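Local coordinates for protein intracellular exo-alpha-(1->5)-L-arabinofuranosidase (Bifidobacterium longum, PDB 2Y2W) that hydrolyses terminal alpha-(1->5)-linked L-arabinofuranosyl residues of branched and debranched arabinans, and also acts on wheat arabinoxylan, in plant cell-wall breakdown, at residues D[147-152]-D[205-210]; D[395-400]-D[445-450]. All blocks are in the same frame, centred on the assembly; numbering follows the deposited sequence.

Contact 1 (D[147-152]-D[205-210])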
loop_
_atom_site.group_PDB
_atom_site.type_symbol
_atom_site.label_atom_id
_atom_site.label_comp_id
_atom_site.label_asym_id
_atom_site.label_seq_id
_atom_site.Cartn_x
_atom_site.Cartn_y
_atom_site.Cartn_z
ATOM N N MET D 147 -19.596 17.182 12.668
ATOM C CA MET D 147 -19.875 15.858 13.215
ATOM C C MET D 147 -18.715 14.893 12.963
ATOM O O MET D 147 -18.162 14.829 11.861
ATOM C CB MET D 147 -21.171 15.293 12.638
ATOM C CG MET D 147 -22.430 15.842 13.291
ATOM S SD MET D 147 -22.826 15.058 14.868
ATOM C CE MET D 147 -23.130 13.369 14.360
ATOM N N GLY D 148 -18.350 14.161 14.011
ATOM C CA GLY D 148 -17.322 13.136 13.958
ATOM C C GLY D 148 -17.648 12.070 14.982
ATOM O O GLY D 148 -18.754 12.048 15.528
ATOM N N ILE D 149 -16.686 11.193 15.256
ATOM C CA ILE D 149 -16.913 10.064 16.160
ATOM C C ILE D 149 -17.160 10.487 17.617
ATOM O O ILE D 149 -17.902 9.819 18.332
ATOM C CB ILE D 149 -15.797 8.971 16.034
ATOM C CG1 ILE D 149 -16.173 7.698 16.805
ATOM C CG2 ILE D 149 -14.431 9.510 16.452
ATOM C CD1 ILE D 149 -17.463 7.040 16.336
ATOM N N ASP D 150 -16.546 11.593 18.038
ATOM C CA ASP D 150 -16.815 12.193 19.347
ATOM C C ASP D 150 -18.296 12.557 19.462
ATOM O O ASP D 150 -18.952 12.235 20.455
ATOM C CB ASP D 150 -15.973 13.460 19.551
ATOM C CG ASP D 150 -14.506 13.169 19.863
ATOM O OD1 ASP D 150 -14.174 12.037 20.282
ATOM O OD2 ASP D 150 -13.679 14.098 19.704
ATOM N N ASP D 151 -18.810 13.218 18.426
ATOM C CA ASP D 151 -20.171 13.746 18.422
ATOM C C ASP D 151 -21.210 12.656 18.188
ATOM O O ASP D 151 -22.245 12.631 18.862
ATOM C CB ASP D 151 -20.310 14.856 17.375
ATOM C CG ASP D 151 -19.392 16.037 17.647
ATOM O OD1 ASP D 151 -19.566 16.713 18.684
ATOM O OD2 ASP D 151 -18.493 16.293 16.817
ATOM N N PHE D 152 -20.937 11.756 17.245
ATOM C CA PHE D 152 -21.857 10.656 16.966
ATOM C C PHE D 152 -21.967 9.691 18.147
ATOM O O PHE D 152 -23.012 9.065 18.343
ATOM C CB PHE D 152 -21.487 9.901 15.684
ATOM C CG PHE D 152 -22.540 8.920 15.245
ATOM C CD1 PHE D 152 -23.669 9.355 14.560
ATOM C CD2 PHE D 152 -22.419 7.568 15.545
ATOM C CE1 PHE D 152 -24.651 8.454 14.169
ATOM C CE2 PHE D 152 -23.397 6.664 15.159
ATOM C CZ PHE D 152 -24.512 7.106 14.468
ATOM N N MET D 205 -15.480 4.117 24.529
ATOM C CA MET D 205 -16.787 4.135 23.879
ATOM C C MET D 205 -17.419 2.748 23.756
ATOM O O MET D 205 -18.616 2.631 23.476
ATOM C CB MET D 205 -16.686 4.802 22.507
ATOM C CG MET D 205 -16.199 6.238 22.558
ATOM S SD MET D 205 -16.332 7.029 20.952
ATOM C CE MET D 205 -15.460 8.568 21.241
ATOM N N ASP D 206 -16.612 1.710 23.979
ATOM C CA ASP D 206 -17.044 0.312 23.886
ATOM C C ASP D 206 -17.770 -0.000 22.576
ATOM O O ASP D 206 -18.920 -0.454 22.573
ATOM C CB ASP D 206 -17.898 -0.094 25.098
ATOM C CG ASP D 206 -17.125 -0.057 26.405
ATOM O OD1 ASP D 206 -15.872 -0.116 26.382
ATOM O OD2 ASP D 206 -17.782 0.024 27.466
ATOM N N ILE D 207 -17.089 0.259 21.463
ATOM C CA ILE D 207 -17.606 -0.098 20.151
ATOM C C ILE D 207 -17.155 -1.520 19.803
ATOM O O ILE D 207 -15.964 -1.782 19.621
ATOM C CB ILE D 207 -17.197 0.938 19.079
ATOM C CG1 ILE D 207 -17.774 2.310 19.449
ATOM C CG2 ILE D 207 -17.663 0.497 17.687
ATOM C CD1 ILE D 207 -17.325 3.458 18.565
ATOM N N LYS D 208 -18.128 -2.431 19.751
ATOM C CA LYS D 208 -17.899 -3.853 19.484
ATOM C C LYS D 208 -17.819 -4.179 17.997
ATOM O O LYS D 208 -16.879 -4.839 17.546
ATOM C CB LYS D 208 -19.022 -4.690 20.098
ATOM C CG LYS D 208 -18.698 -5.345 21.425
ATOM C CD LYS D 208 -19.895 -6.164 21.906
ATOM C CE LYS D 208 -19.522 -7.091 23.050
ATOM N NZ LYS D 208 -20.664 -7.969 23.433
ATOM N N MET D 209 -18.820 -3.722 17.248
ATOM C CA MET D 209 -18.979 -4.089 15.847
ATOM C C MET D 209 -18.324 -3.069 14.912
ATOM O O MET D 209 -18.647 -1.877 14.948
ATOM C CB MET D 209 -20.464 -4.268 15.517
ATOM C CG MET D 209 -20.745 -5.119 14.297
ATOM S SD MET D 209 -22.494 -5.536 14.198
ATOM C CE MET D 209 -22.577 -6.291 12.576
ATOM N N TRP D 210 -17.403 -3.560 14.084
ATOM C CA TRP D 210 -16.631 -2.721 13.171
ATOM C C TRP D 210 -16.726 -3.228 11.738
ATOM O O TRP D 210 -16.635 -4.433 11.492
ATOM C CB TRP D 210 -15.155 -2.687 13.582
ATOM C CG TRP D 210 -14.876 -2.018 14.893
ATOM C CD1 TRP D 210 -15.203 -2.478 16.135
ATOM C CD2 TRP D 210 -14.182 -0.779 15.095
ATOM N NE1 TRP D 210 -14.773 -1.596 17.095
ATOM C CE2 TRP D 210 -14.141 -0.547 16.484
ATOM C CE3 TRP D 210 -13.593 0.157 14.235
ATOM C CZ2 TRP D 210 -13.535 0.580 17.036
ATOM C CZ3 TRP D 210 -12.993 1.277 14.783
ATOM C CH2 TRP D 210 -12.968 1.479 16.172
#
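Met205 reaches the first turn of helix 149-159 and touches Ile149 and Asp150. From CB its chain sets off with CG anti to the carbonyl carbon (chi1 -60°) and then runs extended, which carries the thioether to the helix. SD lies 4.2 Å from CG1 of Ile149 and about as far from that residue's carbonyl O. At the tip, the methyl CE sits 4.0 Å from the O of Ile149 and 3.8 Å from OD1 of Asp150. Methionine suits the place because it is long, slender and apolar, with a sulfur and a terminal methyl that can rest against oxygens without claiming a hydrogen bond.

The Asp150 side chain crosses that of Met205 at about a right angle. Its carboxylate is buried, and its chief partner lies elsewhere: OD1 accepts a hydrogen bond from Tyr183 OH. Beside the thioether, Ile149 CD1 meets Ile207 CD1 at 4.2 Å, two buried, branched apolar side chains meeting methyl to methyl. Gly148 is the N-cap residue, and its O receives the N-H of Phe152 (2.8 Å) to close the first helical turn.

In the (beta/alpha)8 barrel, the contact joins the start of helix 149-159 to the loop entering strand 209-212. Val184 of helix 174-185 packs on Met205 and Ile207, while Leu165 of strand 162-167 touches both isoleucines.

Contact 2 (D[395-400]-D[445-450])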
loop_
_atom_site.group_PDB
_atom_site.type_symbol
_atom_site.label_atom_id
_atom_site.label_comp_id
_atom_site.label_asym_id
_atom_site.label_seq_id
_atom_site.Cartn_x
_atom_site.Cartn_y
_atom_site.Cartn_z
ATOM N N LEU D 395 -35.989 -11.333 6.116
ATOM C CA LEU D 395 -34.906 -11.194 7.087
ATOM C C LEU D 395 -35.217 -11.969 8.364
ATOM O O LEU D 395 -34.353 -12.669 8.894
ATOM C CB LEU D 395 -34.637 -9.716 7.402
ATOM C CG LEU D 395 -33.901 -8.863 6.361
ATOM C CD1 LEU D 395 -34.044 -7.387 6.695
ATOM C CD2 LEU D 395 -32.428 -9.247 6.245
ATOM N N LEU D 396 -36.456 -11.847 8.838
ATOM C CA LEU D 396 -36.918 -12.577 10.019
ATOM C C LEU D 396 -37.012 -14.083 9.760
ATOM O O LEU D 396 -36.710 -14.886 10.643
ATOM C CB LEU D 396 -38.260 -12.024 10.511
ATOM C CG LEU D 396 -38.236 -10.688 11.263
ATOM C CD1 LEU D 396 -39.619 -10.061 11.314
ATOM C CD2 LEU D 396 -37.682 -10.858 12.670
ATOM N N LYS D 397 -37.410 -14.457 8.544
ATOM C CA LYS D 397 -37.474 -15.869 8.147
ATOM C C LYS D 397 -36.094 -16.510 8.021
ATOM O O LYS D 397 -35.973 -17.736 8.020
ATOM C CB LYS D 397 -38.264 -16.037 6.845
ATOM C CG LYS D 397 -39.741 -16.357 7.054
ATOM C CD LYS D 397 -40.603 -15.993 5.842
ATOM C CE LYS D 397 -40.754 -17.149 4.860
ATOM N NZ LYS D 397 -39.515 -17.402 4.072
ATOM N N HIS D 398 -35.061 -15.678 7.922
ATOM C CA HIS D 398 -33.684 -16.161 7.822
ATOM C C HIS D 398 -32.757 -15.519 8.860
ATOM O O HIS D 398 -31.552 -15.392 8.632
ATOM C CB HIS D 398 -33.142 -15.949 6.402
ATOM C CG HIS D 398 -33.867 -16.735 5.355
ATOM N ND1 HIS D 398 -33.614 -18.070 5.118
ATOM C CD2 HIS D 398 -34.841 -16.377 4.485
ATOM C CE1 HIS D 398 -34.400 -18.499 4.147
ATOM N NE2 HIS D 398 -35.154 -17.492 3.744
ATOM N N CYS D 399 -33.317 -15.139 10.006
ATOM C CA CYS D 399 -32.529 -14.502 11.063
ATOM C C CYS D 399 -31.698 -15.505 11.871
ATOM O O CYS D 399 -31.165 -15.175 12.927
ATOM C CB CYS D 399 -33.409 -13.625 11.967
ATOM S SG CYS D 399 -34.419 -14.492 13.187
ATOM N N ASP D 400 -31.591 -16.726 11.357
ATOM C CA ASP D 400 -30.715 -17.741 11.926
ATOM C C ASP D 400 -29.291 -17.548 11.426
ATOM O O ASP D 400 -28.329 -17.904 12.110
ATOM C CB ASP D 400 -31.214 -19.154 11.582
ATOM C CG ASP D 400 -31.314 -19.402 10.076
ATOM O OD1 ASP D 400 -31.834 -18.528 9.346
ATOM O OD2 ASP D 400 -30.883 -20.484 9.623
ATOM N N ALA D 445 -38.393 -16.803 16.064
ATOM C CA ALA D 445 -38.941 -16.568 14.731
ATOM C C ALA D 445 -39.372 -17.880 14.083
ATOM O O ALA D 445 -38.604 -18.842 14.035
ATOM C CB ALA D 445 -37.929 -15.841 13.854
ATOM N N TYR D 446 -40.606 -17.906 13.592
ATOM C CA TYR D 446 -41.178 -19.099 12.976
ATOM C C TYR D 446 -41.544 -18.846 11.518
ATOM O O TYR D 446 -42.083 -17.788 11.181
ATOM C CB TYR D 446 -42.421 -19.557 13.745
ATOM C CG TYR D 446 -42.131 -20.223 15.072
ATOM C CD1 TYR D 446 -41.883 -21.593 15.144
ATOM C CD2 TYR D 446 -42.122 -19.489 16.259
ATOM C CE1 TYR D 446 -41.622 -22.216 16.362
ATOM C CE2 TYR D 446 -41.861 -20.104 17.486
ATOM C CZ TYR D 446 -41.610 -21.468 17.526
ATOM O OH TYR D 446 -41.348 -22.090 18.726
ATOM N N ALA D 447 -41.244 -19.819 10.662
ATOM C CA ALA D 447 -41.615 -19.753 9.251
ATOM C C ALA D 447 -42.838 -20.636 8.988
ATOM O O ALA D 447 -42.704 -21.852 8.823
ATOM C CB ALA D 447 -40.439 -20.168 8.367
ATOM N N PRO D 448 -44.038 -20.025 8.950
ATOM C CA PRO D 448 -45.274 -20.802 8.853
ATOM C C PRO D 448 -45.468 -21.426 7.475
ATOM O O PRO D 448 -44.907 -20.939 6.489
ATOM C CB PRO D 448 -46.362 -19.761 9.120
ATOM C CG PRO D 448 -45.776 -18.480 8.655
ATOM C CD PRO D 448 -44.293 -18.573 8.881
ATOM N N ALA D 449 -46.246 -22.504 7.423
ATOM C CA ALA D 449 -46.631 -23.116 6.157
ATOM C C ALA D 449 -47.526 -22.152 5.386
ATOM O O ALA D 449 -48.534 -21.665 5.910
ATOM C CB ALA D 449 -47.337 -24.443 6.393
ATOM N N ILE D 450 -47.131 -21.864 4.149
ATOM C CA ILE D 450 -47.849 -20.916 3.301
ATOM C C ILE D 450 -48.419 -21.616 2.066
ATOM O O ILE D 450 -47.715 -22.365 1.382
ATOM C CB ILE D 450 -46.946 -19.725 2.876
ATOM C CG1 ILE D 450 -46.327 -19.047 4.106
ATOM C CG2 ILE D 450 -47.737 -18.711 2.043
ATOM C CD1 ILE D 450 -45.094 -18.205 3.809
#
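With chi1 at 77°, the thiol of Cys399 is placed between its own backbone N and carbonyl carbon, and from there SG meets the methyl of Ala445 at 3.8 Å. Lys397 is turned differently: its first torsion is -94°, off the usual staggered values, and the chain bends again at chi3 and chi4. Its CG passes 4.1 Å from CB of Ala447, so the aliphatic part of the lysine, rather than its ammonium group, does the touching.

The CB of Ala445 points at the end of the helix and has a second neighbour there, the carbonyl O of Leu396, at 3.6 Å. A methyl is small enough to let the strand come close, with the CA atoms of Leu396 and Ala445 6.5 Å apart. The same economy holds at Ala447, whose CA approaches that of Lys397 to 5.8 Å.

Here the C-terminal end of helix 382-397 leans on strand 444-456 of the mixed beta-sheet, so that the barrel's last helix abuts the beta-domain of this family 51 enzyme. Past Lys397 the backbone is held by weak bonds three residues back, His398 N to Leu395 O (3.2 Å) and Cys399 N to Leu396 O. Cysteine fits this turn, being compact and apolar enough to be buried against alanine. The backbone O of Cys399 takes a hydrogen bond from Arg403. Strand 462-473 widens the surface under the helix, Val469 packing on both Leu396 and Lys397. Along the strand, Ala445 pairs by backbone hydrogen bonds with Val56 and Ala57.

In the fold
Both segments of contact 1 come before those of contact 2 in the sequence; the contact centres lie 32 Å apart and the nearest atoms about 12 Å. Contact 1 belongs wholly to the eight-stranded parallel barrel, where helix 149-159, between the second strand (107-110) and the third (162-167), packs on the approach to the fourth, 209-212. Contact 2 lies where the barrel meets the second domain: helix 382-397 immediately precedes strand 402-408, the eighth and last, and rests on strand 444-456 of the separate mixed sheet. One contact thus lies between a barrel helix and the approach to a barrel strand, the other at the junction with the beta-domain. Both lie away from the probable catalytic and sugar-binding residues.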